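Local coordinates for protein lysine cyclodeaminase (Streptomyces pristinaespiralis, PDB 5YU3) that probably cyclises L-lysine and related diamino acids with loss of ammonia, as a lysine cyclodeaminase that uses bound NAD, at residues 47-52 against 258-263; 59-64 against 235-240. One frame throughout, in Å; residues are numbered along the deposited sequence.

Interaction 1 (47-52 against 258-263); sequences PLRGGL and PEQALR. With PRO (proline), chain G.
The carbonyl O of Arg49 is gripped twice from helix 258-264. Arg263 NH2 reaches it at 2.8 Å with a nearly straight N-H (172°), the oxygen in the guanidinium plane although the donor stands above the carbonyl plane, and a water donates to Arg49 O while accepting from Arg263 NH1. About one turn earlier in the helix, Gln260 OE1 accepts from Arg49 N over 3.2 Å. The NE2 end of the Gln260 side-chain amide lies over one face of the Arg49 guanidinium, toward its rim, planes 25° apart. Gln260 NE2 and Arg49 NH1, 3.4 Å apart, are both donors and do not bond; Thr302 O takes Arg49 NH1 and Thr302 OG1 takes Gln260 NE2. A leucine in place of Gln260 would probably leave Arg49 N without this acceptor and the guanidinium without its stacked amide. Leu48, its CG anti to the carbonyl carbon (chi1 -73°), crosses Glu259 at about a right angle: CD1 lies 3.5 Å from Glu259 CD and over a face of the Arg263 guanidinium, CD2 against Gln260 CB. Glu264 and Glu63 form salt bridges with Arg49, whose other face turns to the ring N of bound proline. Helix side chains thus hold both N-H and C=O of Arg49, while the stacked amide and two carboxylates probably fix the guanidinium beside the ligand.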
# COMPACT_ATOMS: atom_id res chain seq x y z
N PRO A 47 -3.08 -7.83 -9.24
CA PRO A 47 -3.96 -8.43 -8.23
C PRO A 47 -5.06 -7.45 -7.85
O PRO A 47 -4.97 -6.25 -8.10
CB PRO A 47 -3.02 -8.70 -7.06
CG PRO A 47 -1.74 -7.79 -7.40
CD PRO A 47 -1.67 -7.74 -8.71
N LEU A 48 -6.12 -7.99 -7.24
CA LEU A 48 -7.19 -7.15 -6.74
C LEU A 48 -6.62 -6.09 -5.80
O LEU A 48 -5.75 -6.38 -4.98
CB LEU A 48 -8.22 -7.98 -5.97
CG LEU A 48 -9.18 -8.89 -6.73
CD1 LEU A 48 -10.09 -9.61 -5.73
CD2 LEU A 48 -10.00 -8.08 -7.71
N ARG A 49 -7.11 -4.86 -5.93
CA ARG A 49 -6.69 -3.85 -4.98
C ARG A 49 -7.39 -4.07 -3.64
O ARG A 49 -8.30 -4.89 -3.50
CB ARG A 49 -6.99 -2.45 -5.53
CG ARG A 49 -8.45 -2.19 -5.80
CD ARG A 49 -8.69 -0.73 -6.18
NE ARG A 49 -10.04 -0.51 -6.69
CZ ARG A 49 -10.33 -0.06 -7.91
NH1 ARG A 49 -9.35 0.25 -8.74
NH2 ARG A 49 -11.59 0.10 -8.29
N GLY A 50 -6.96 -3.31 -2.63
CA GLY A 50 -7.61 -3.31 -1.34
C GLY A 50 -7.86 -1.89 -0.87
O GLY A 50 -7.32 -0.93 -1.44
N GLY A 51 -8.68 -1.76 0.17
CA GLY A 51 -8.99 -0.42 0.64
C GLY A 51 -9.64 -0.41 2.00
O GLY A 51 -10.04 -1.44 2.54
N LEU A 52 -9.74 0.81 2.54
CA LEU A 52 -10.36 1.10 3.82
C LEU A 52 -11.52 2.06 3.59
O LEU A 52 -11.31 3.17 3.10
CB LEU A 52 -9.36 1.74 4.79
CG LEU A 52 -8.14 0.92 5.24
CD1 LEU A 52 -7.00 1.83 5.65
CD2 LEU A 52 -8.53 0.01 6.38
N PRO A 258 -11.90 -8.30 -14.80
CA PRO A 258 -13.16 -8.99 -14.48
C PRO A 258 -13.43 -9.18 -13.00
O PRO A 258 -14.53 -8.87 -12.52
CB PRO A 258 -13.00 -10.32 -15.22
CG PRO A 258 -12.00 -9.94 -16.42
CD PRO A 258 -11.21 -9.00 -15.94
N GLU A 259 -12.45 -9.69 -12.25
CA GLU A 259 -12.68 -9.95 -10.83
C GLU A 259 -12.98 -8.65 -10.09
O GLU A 259 -13.89 -8.60 -9.26
CB GLU A 259 -11.48 -10.66 -10.21
CG GLU A 259 -11.71 -11.07 -8.76
CD GLU A 259 -10.62 -11.97 -8.20
OE1 GLU A 259 -9.48 -11.92 -8.69
OE2 GLU A 259 -10.92 -12.74 -7.25
N GLN A 260 -12.23 -7.59 -10.38
CA GLN A 260 -12.49 -6.31 -9.74
C GLN A 260 -13.85 -5.74 -10.13
O GLN A 260 -14.55 -5.14 -9.30
CB GLN A 260 -11.40 -5.32 -10.13
CG GLN A 260 -11.10 -4.29 -9.10
CD GLN A 260 -9.71 -3.76 -9.30
OE1 GLN A 260 -8.77 -4.21 -8.64
NE2 GLN A 260 -9.56 -2.84 -10.24
N ALA A 261 -14.22 -5.89 -11.41
CA ALA A 261 -15.48 -5.34 -11.89
C ALA A 261 -16.68 -6.06 -11.27
O ALA A 261 -17.70 -5.44 -10.98
CB ALA A 261 -15.54 -5.42 -13.41
N LEU A 262 -16.55 -7.37 -11.05
CA LEU A 262 -17.64 -8.10 -10.41
C LEU A 262 -17.85 -7.63 -8.98
O LEU A 262 -18.97 -7.73 -8.45
CB LEU A 262 -17.36 -9.60 -10.46
CG LEU A 262 -17.62 -10.24 -11.83
CD1 LEU A 262 -16.95 -11.59 -11.94
CD2 LEU A 262 -19.14 -10.38 -12.05
N ARG A 263 -16.80 -7.11 -8.35
CA ARG A 263 -16.86 -6.63 -6.97
C ARG A 263 -17.23 -5.15 -6.87
O ARG A 263 -18.01 -4.78 -5.98
CB ARG A 263 -15.51 -6.86 -6.27
CG ARG A 263 -15.51 -6.58 -4.76
CD ARG A 263 -14.17 -6.93 -4.12
NE ARG A 263 -13.14 -5.93 -4.44
CZ ARG A 263 -11.89 -5.96 -3.97
NH1 ARG A 263 -11.51 -6.94 -3.16
NH2 ARG A 263 -11.03 -5.00 -4.31
N PRO G . -10.65 3.78 -8.63
CA PRO G . -9.54 4.87 -8.68
C PRO G . -8.26 4.31 -9.36
O PRO G . -7.25 4.99 -9.14
CB PRO G . -9.37 5.18 -7.45
CG PRO G . -10.86 5.08 -6.84
CD PRO G . -11.59 4.45 -7.70
OXT PRO G . -8.24 3.28 -10.13
O HOH W 1 -9.23 -6.91 -1.69

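Interaction 2 (59-64 against 235-240); sequences PGIWEW and ADLVGK. With NAD (nicotinamide-adenine-dinucleotide), chain F; PRO (proline), chain G.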
# COMPACT_ATOMS: atom_id res chain seq x y z
N PRO A 59 -19.39 9.08 2.78
CA PRO A 59 -18.71 7.80 2.54
C PRO A 59 -17.72 7.88 1.39
O PRO A 59 -18.04 8.35 0.29
CB PRO A 59 -19.86 6.84 2.25
CG PRO A 59 -21.12 7.60 2.90
CD PRO A 59 -20.88 8.87 2.73
N GLY A 60 -16.51 7.42 1.66
CA GLY A 60 -15.45 7.36 0.67
C GLY A 60 -14.57 6.17 0.95
O GLY A 60 -14.92 5.32 1.79
N ILE A 61 -13.43 6.06 0.27
CA ILE A 61 -12.57 4.89 0.43
C ILE A 61 -11.15 5.30 0.09
O ILE A 61 -10.92 6.23 -0.69
CB ILE A 61 -13.06 3.70 -0.44
CG1 ILE A 61 -12.36 2.40 -0.03
CG2 ILE A 61 -12.88 3.97 -1.94
CD1 ILE A 61 -12.98 1.14 -0.64
N TRP A 62 -10.19 4.63 0.71
CA TRP A 62 -8.78 4.88 0.47
C TRP A 62 -8.14 3.54 0.14
O TRP A 62 -8.30 2.57 0.90
CB TRP A 62 -8.12 5.54 1.69
CG TRP A 62 -6.71 5.92 1.45
CD1 TRP A 62 -6.26 7.10 0.92
CD2 TRP A 62 -5.55 5.13 1.73
NE1 TRP A 62 -4.88 7.08 0.84
CE2 TRP A 62 -4.43 5.89 1.33
CE3 TRP A 62 -5.35 3.86 2.27
CZ2 TRP A 62 -3.12 5.41 1.47
CZ3 TRP A 62 -4.05 3.39 2.40
CH2 TRP A 62 -2.96 4.16 2.00
N GLU A 63 -7.46 3.46 -1.00
CA GLU A 63 -7.07 2.18 -1.56
C GLU A 63 -5.58 2.11 -1.86
O GLU A 63 -4.91 3.12 -2.08
CB GLU A 63 -7.86 1.88 -2.85
CG GLU A 63 -9.36 1.75 -2.59
CD GLU A 63 -10.17 1.63 -3.87
OE1 GLU A 63 -10.02 2.48 -4.77
OE2 GLU A 63 -10.95 0.67 -3.98
N TRP A 64 -5.08 0.87 -1.89
CA TRP A 64 -3.73 0.55 -2.31
C TRP A 64 -3.81 -0.38 -3.52
O TRP A 64 -4.61 -1.31 -3.54
CB TRP A 64 -2.93 -0.10 -1.16
CG TRP A 64 -3.67 -1.20 -0.43
CD1 TRP A 64 -3.66 -2.53 -0.74
CD2 TRP A 64 -4.52 -1.05 0.70
NE1 TRP A 64 -4.45 -3.22 0.15
CE2 TRP A 64 -4.99 -2.34 1.05
CE3 TRP A 64 -4.94 0.05 1.48
CZ2 TRP A 64 -5.86 -2.57 2.12
CZ3 TRP A 64 -5.80 -0.19 2.56
CH2 TRP A 64 -6.25 -1.49 2.86
N ALA A 235 -16.66 4.37 -9.86
CA ALA A 235 -16.22 3.18 -9.15
C ALA A 235 -15.58 3.60 -7.84
O ALA A 235 -14.66 4.42 -7.85
CB ALA A 235 -15.20 2.36 -9.96
N ASP A 236 -16.06 3.05 -6.72
CA ASP A 236 -15.45 3.32 -5.42
C ASP A 236 -15.89 2.29 -4.39
O ASP A 236 -15.15 1.34 -4.11
CB ASP A 236 -15.76 4.75 -4.97
CG ASP A 236 -17.23 5.14 -5.15
OD1 ASP A 236 -17.50 6.05 -5.98
OD2 ASP A 236 -18.10 4.58 -4.45
N LEU A 237 -17.07 2.48 -3.81
CA LEU A 237 -17.56 1.59 -2.77
C LEU A 237 -18.33 0.42 -3.36
O LEU A 237 -18.99 0.54 -4.40
CB LEU A 237 -18.47 2.35 -1.80
CG LEU A 237 -17.83 3.54 -1.07
CD1 LEU A 237 -18.90 4.44 -0.47
CD2 LEU A 237 -16.88 3.04 0.02
N VAL A 238 -18.25 -0.73 -2.69
CA VAL A 238 -19.13 -1.83 -3.04
C VAL A 238 -20.57 -1.35 -2.89
O VAL A 238 -20.92 -0.68 -1.91
CB VAL A 238 -18.84 -3.05 -2.15
CG1 VAL A 238 -19.94 -4.09 -2.29
CG2 VAL A 238 -17.48 -3.65 -2.51
N GLY A 239 -21.40 -1.65 -3.89
CA GLY A 239 -22.78 -1.23 -3.91
C GLY A 239 -23.05 0.04 -4.69
O GLY A 239 -24.21 0.43 -4.84
N LYS A 240 -22.00 0.71 -5.17
CA LYS A 240 -22.13 1.88 -6.01
C LYS A 240 -22.16 1.42 -7.46
O LYS A 240 -21.24 0.74 -7.91
CB LYS A 240 -20.98 2.86 -5.79
CG LYS A 240 -21.02 4.10 -6.69
CD LYS A 240 -19.84 4.15 -7.66
CE LYS A 240 -19.81 5.49 -8.43
NZ LYS A 240 -19.64 6.66 -7.50
PA NAD F . -15.50 14.47 -8.82
O1A NAD F . -15.97 14.67 -7.42
O2A NAD F . -14.48 15.42 -9.42
O5B NAD F . -16.77 14.52 -9.80
C5B NAD F . -17.90 13.66 -9.56
C4B NAD F . -19.13 14.42 -10.03
O4B NAD F . -20.26 13.55 -9.99
C3B NAD F . -19.46 15.60 -9.11
O3B NAD F . -19.44 16.83 -9.86
C2B NAD F . -20.85 15.28 -8.60
O2B NAD F . -21.69 16.42 -8.45
C1B NAD F . -21.38 14.37 -9.69
N9A NAD F . -22.52 13.50 -9.33
C8A NAD F . -22.77 12.88 -8.15
N7A NAD F . -23.92 12.14 -8.24
C5A NAD F . -24.40 12.30 -9.50
C6A NAD F . -25.56 11.83 -10.28
N6A NAD F . -26.47 10.99 -9.73
N1A NAD F . -25.66 12.23 -11.56
C2A NAD F . -24.78 13.06 -12.15
N3A NAD F . -23.70 13.54 -11.50
C4A NAD F . -23.47 13.19 -10.21
O3 NAD F . -14.92 12.95 -8.91
PN NAD F . -14.12 12.28 -10.13
O1N NAD F . -14.67 12.84 -11.42
O2N NAD F . -12.64 12.38 -9.82
O5D NAD F . -14.52 10.73 -9.98
C5D NAD F . -15.81 10.28 -10.38
C4D NAD F . -15.88 8.76 -10.22
O4D NAD F . -14.86 8.14 -11.01
C3D NAD F . -15.61 8.33 -8.78
O3D NAD F . -16.45 7.19 -8.48
C2D NAD F . -14.18 7.86 -8.82
O2D NAD F . -13.84 6.97 -7.75
C1D NAD F . -14.16 7.20 -10.19
N1N NAD F . -12.83 6.96 -10.75
C2N NAD F . -12.67 5.89 -11.53
C3N NAD F . -11.44 5.59 -12.09
C7N NAD F . -11.31 4.39 -12.96
O7N NAD F . -10.22 3.97 -13.28
N7N NAD F . -12.44 3.81 -13.42
C4N NAD F . -10.35 6.45 -11.88
C5N NAD F . -10.57 7.58 -11.09
C6N NAD F . -11.82 7.83 -10.54
N PRO G . -10.65 3.78 -8.63
CA PRO G . -9.54 4.87 -8.68
C PRO G . -8.26 4.31 -9.36
O PRO G . -7.25 4.99 -9.14
CB PRO G . -9.37 5.18 -7.45
CG PRO G . -10.86 5.08 -6.84
CD PRO G . -11.59 4.45 -7.70
OXT PRO G . -8.24 3.28 -10.13
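Apolar packing joins the start of strand 60-69 to the loop 235-240, and Leu237 carries it. Its two methyls divide the work: CD1 touches Pro59 CB at 3.8 Å, and CD2 sits 3.9 Å from Ile61 CB while also resting near the carbonyl O of Gly60. The leucine's CG stands anti to its carbonyl carbon (chi1 -60°), and from there the fork spans Pro59 to Ile61. Ile61 also sends CG2 and CD1 to the backbone O of Asp236, each 4.1 Å from it.

The polar bonds run within the loop and to the cofactor. Asp236 OD1 forms a salt bridge with Lys240 NZ at 2.7 Å, met on the syn side of the carboxylate, and accepts the O3D hydroxyl of NAD at 2.9 Å. Ala235 takes both hydroxyls of the nicotinamide ribose with its backbone: its N donates to NAD O3D, and NAD O2D donates to its O at 2.7 Å. Lys240 NZ adds a weak bond to O3D and is also held by the carbonyls of Thr209 and Val211. A type II turn from Leu237 to Lys240, closed by Lys240 N on Leu237 O, brings the lysine back beside Asp236.

Glu63 OE1 approaches CG of the bound proline at 3.4 Å, while its OE2 is paired with Arg49; from the loop, Ala235 O lies 3.1 Å from proline CD. The loop follows strand 229-232 of a parallel sheet, at the C-terminal end of a strand, where Rossmann-type dinucleotide-binding domains characteristically hold their cofactor, while Glu63, from strand 60-69, joins Ala235 in the pocket that holds the bound proline.

How the interactions relate
Both contacts join the same mixed sheet to the half of the chain that carries the parallel, NAD-binding sheet, and both reach the bound proline. Their first segments lie on or lead into neighbouring antiparallel strands, 50-54 and 60-69, which pair through probable hydrogen bonds from Leu52 N to Trp62 O and from Trp64 N to Gly50 O. Along the chain, interaction 2 is nested within the loop closed by interaction 1. Interaction 1 is only partly buried and mixes two hydrogen bonds and a water bridge with the packing of Leu48; interaction 2 is a buried contact, apolar between its segments, with the polar groups of its loop, 235-240, largely engaged with NAD and one another. The Arg49-Glu63 salt bridge connects the two beside the ligand.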